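Local coordinates for protein ESXA (PDB 3ZBH) that is of unknown function but, as a member of the WXG100 (ESAT-6) family, is probably exported through a type VII secretion system, at residues A33-M38 with Q56-L61. Sequence-based numbering, arbitrary orientation.
Sequences ARLDQM and QQYQEL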
loop_
_atom_site.group_PDB
_atom_site.type_symbol
_atom_site.label_atom_id
_atom_site.label_comp_id
_atom_site.label_asym_id
_atom_site.label_seq_id
_atom_site.Cartn_x
_atom_site.Cartn_y
_atom_site.Cartn_z
ATOM N N ALA B 33 0.660 -9.733 -0.535
ATOM C CA ALA B 33 1.320 -11.007 -0.775
ATOM C C ALA B 33 2.750 -11.007 -0.231
ATOM O O ALA B 33 3.153 -11.958 0.430
ATOM C CB ALA B 33 1.304 -11.317 -2.264
ATOM N N ARG B 34 3.512 -9.949 -0.488
ATOM C CA ARG B 34 4.876 -9.852 0.055
ATOM C C ARG B 34 4.924 -9.773 1.587
ATOM O O ARG B 34 5.738 -10.465 2.235
ATOM C CB ARG B 34 5.659 -8.683 -0.554
ATOM C CG ARG B 34 5.892 -8.765 -2.055
ATOM C CD ARG B 34 6.889 -7.694 -2.494
ATOM N NE ARG B 34 6.480 -6.316 -2.172
ATOM C CZ ARG B 34 5.696 -5.547 -2.932
ATOM N NH1 ARG B 34 5.202 -6.004 -4.074
ATOM N NH2 ARG B 34 5.420 -4.301 -2.551
ATOM N N LEU B 35 4.060 -8.937 2.164
ATOM C CA LEU B 35 3.925 -8.884 3.623
ATOM C C LEU B 35 3.416 -10.204 4.225
ATOM O O LEU B 35 3.790 -10.551 5.329
ATOM C CB LEU B 35 2.991 -7.743 4.041
ATOM C CG LEU B 35 3.452 -6.335 3.642
ATOM C CD1 LEU B 35 2.407 -5.332 4.138
ATOM C CD2 LEU B 35 4.817 -6.033 4.256
ATOM N N ASP B 36 2.571 -10.943 3.511
ATOM C CA ASP B 36 2.139 -12.240 4.026
ATOM C C ASP B 36 3.336 -13.186 4.213
ATOM O O ASP B 36 3.471 -13.863 5.255
ATOM C CB ASP B 36 1.109 -12.911 3.102
ATOM C CG ASP B 36 -0.281 -12.323 3.224
ATOM O OD1 ASP B 36 -0.582 -11.555 4.190
ATOM O OD2 ASP B 36 -1.081 -12.635 2.321
ATOM N N GLN B 37 4.213 -13.201 3.216
ATOM C CA GLN B 37 5.399 -14.042 3.274
ATOM C C GLN B 37 6.440 -13.527 4.299
ATOM O O GLN B 37 7.043 -14.314 5.050
ATOM C CB GLN B 37 6.016 -14.103 1.888
ATOM C CG GLN B 37 7.222 -15.009 1.827
ATOM C CD GLN B 37 7.627 -15.273 0.400
ATOM O OE1 GLN B 37 8.352 -14.483 -0.219
ATOM N NE2 GLN B 37 7.161 -16.390 -0.133
ATOM N N MET B 38 6.649 -12.213 4.322
ATOM C CA MET B 38 7.456 -11.571 5.386
ATOM C C MET B 38 7.010 -11.883 6.808
ATOM O O MET B 38 7.861 -11.963 7.720
ATOM C CB MET B 38 7.547 -10.059 5.176
ATOM C CG MET B 38 8.482 -9.693 4.034
ATOM S SD MET B 38 8.122 -8.068 3.379
ATOM C CE MET B 38 8.530 -7.014 4.769
ATOM N N GLN B 56 -0.830 -10.081 15.113
ATOM C CA GLN B 56 -2.146 -9.657 15.557
ATOM C C GLN B 56 -2.511 -8.291 14.965
ATOM O O GLN B 56 -3.617 -8.110 14.491
ATOM C CB GLN B 56 -2.197 -9.634 17.093
ATOM C CG GLN B 56 -3.583 -9.830 17.689
ATOM C CD GLN B 56 -4.383 -8.542 17.782
ATOM O OE1 GLN B 56 -5.523 -8.474 17.309
ATOM N NE2 GLN B 56 -3.792 -7.511 18.391
ATOM N N GLN B 57 -1.566 -7.354 14.967
ATOM C CA GLN B 57 -1.786 -6.032 14.376
ATOM C C GLN B 57 -1.860 -6.102 12.857
ATOM O O GLN B 57 -2.740 -5.519 12.258
ATOM C CB GLN B 57 -0.657 -5.095 14.766
ATOM C CG GLN B 57 -0.672 -4.726 16.245
ATOM C CD GLN B 57 0.443 -3.765 16.574
ATOM O OE1 GLN B 57 0.500 -2.651 16.043
ATOM N NE2 GLN B 57 1.349 -4.192 17.431
ATOM N N TYR B 58 -0.917 -6.820 12.253
ATOM C CA TYR B 58 -0.916 -7.052 10.811
ATOM C C TYR B 58 -2.256 -7.603 10.314
ATOM O O TYR B 58 -2.898 -7.018 9.409
ATOM C CB TYR B 58 0.235 -7.989 10.411
ATOM C CG TYR B 58 0.174 -8.318 8.944
ATOM C CD1 TYR B 58 0.393 -7.321 8.008
ATOM C CD2 TYR B 58 -0.158 -9.608 8.491
ATOM C CE1 TYR B 58 0.322 -7.572 6.650
ATOM C CE2 TYR B 58 -0.206 -9.884 7.120
ATOM C CZ TYR B 58 0.022 -8.855 6.211
ATOM O OH TYR B 58 -0.050 -9.047 4.857
ATOM N N GLN B 59 -2.693 -8.716 10.897
ATOM C CA GLN B 59 -3.974 -9.321 10.517
ATOM C C GLN B 59 -5.201 -8.428 10.782
ATOM O O GLN B 59 -6.232 -8.570 10.116
ATOM C CB GLN B 59 -4.161 -10.700 11.159
ATOM C CG GLN B 59 -3.166 -11.767 10.678
ATOM C CD GLN B 59 -3.355 -12.182 9.226
ATOM O OE1 GLN B 59 -2.378 -12.441 8.510
ATOM N NE2 GLN B 59 -4.602 -12.250 8.780
ATOM N N GLU B 60 -5.097 -7.519 11.746
ATOM C CA GLU B 60 -6.158 -6.528 11.957
ATOM C C GLU B 60 -6.265 -5.535 10.785
ATOM O O GLU B 60 -7.351 -5.051 10.460
ATOM C CB GLU B 60 -5.923 -5.781 13.281
ATOM C CG GLU B 60 -7.156 -5.100 13.860
ATOM C CD GLU B 60 -7.234 -3.616 13.536
ATOM O OE1 GLU B 60 -6.279 -2.876 13.870
ATOM O OE2 GLU B 60 -8.258 -3.182 12.954
ATOM N N LEU B 61 -5.138 -5.233 10.153
ATOM C CA LEU B 61 -5.102 -4.210 9.123
ATOM C C LEU B 61 -5.282 -4.771 7.722
ATOM O O LEU B 61 -5.732 -4.073 6.812
ATOM C CB LEU B 61 -3.776 -3.456 9.183
ATOM C CG LEU B 61 -3.533 -2.648 10.456
ATOM C CD1 LEU B 61 -2.106 -2.124 10.450
ATOM C CD2 LEU B 61 -4.538 -1.511 10.573
#
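Tyr58 reaches from helix 48-95 to Leu35 and Asp36 of helix 11-45, joining the two arms of the antiparallel helical hairpin that defines the WXG100 fold, here part of a dimer. Walking up the second segment, the contact starts at Tyr58, whose CA lies 8.9 Å from Leu35 CA, the closest CA pair of the two segments; one ring spans most of the gap. Its CG sits anti to the backbone N (chi1 175°), which sends the ring straight out from its own helix, hydroxyl foremost. CE1 then lies 3.7 Å from Leu35 CB, and Leu35 CD1 is 4.0 Å from the same CE1, the leucine meeting the ring obliquely. Leu35 CB comes nearer still to Tyr58 OH, at 3.4 Å, so the leucine packs beside the hydroxyl end as well. Ile32 and Ser39, a turn before and after on helix 11-45, also touch the buried tyrosine, and Met68 of the second subunit packs against it. The hydroxyl donates its proton to Asp36, whose carboxylate stands nearly perpendicular to the ring, the planes 84° apart. That acceptor is approached from above the carboxylate plane, 42° out of it, while lying in the plane of the ring. The other carboxylate oxygen, OD2, forms a salt bridge with Arg62, one turn on from Tyr58, so helix 48-95 holds both oxygens of the aspartate. With a phenylalanine in place of the tyrosine, Asp36 OD1 would probably lose this donor and the carboxylate be held less firmly. Farther along, Leu61 turns to the dimer interface, joining Tyr58 on Met68 of the other chain. The tyrosine-aspartate bond is short: Tyr58 OH to Asp36 OD1, 2.6 Å.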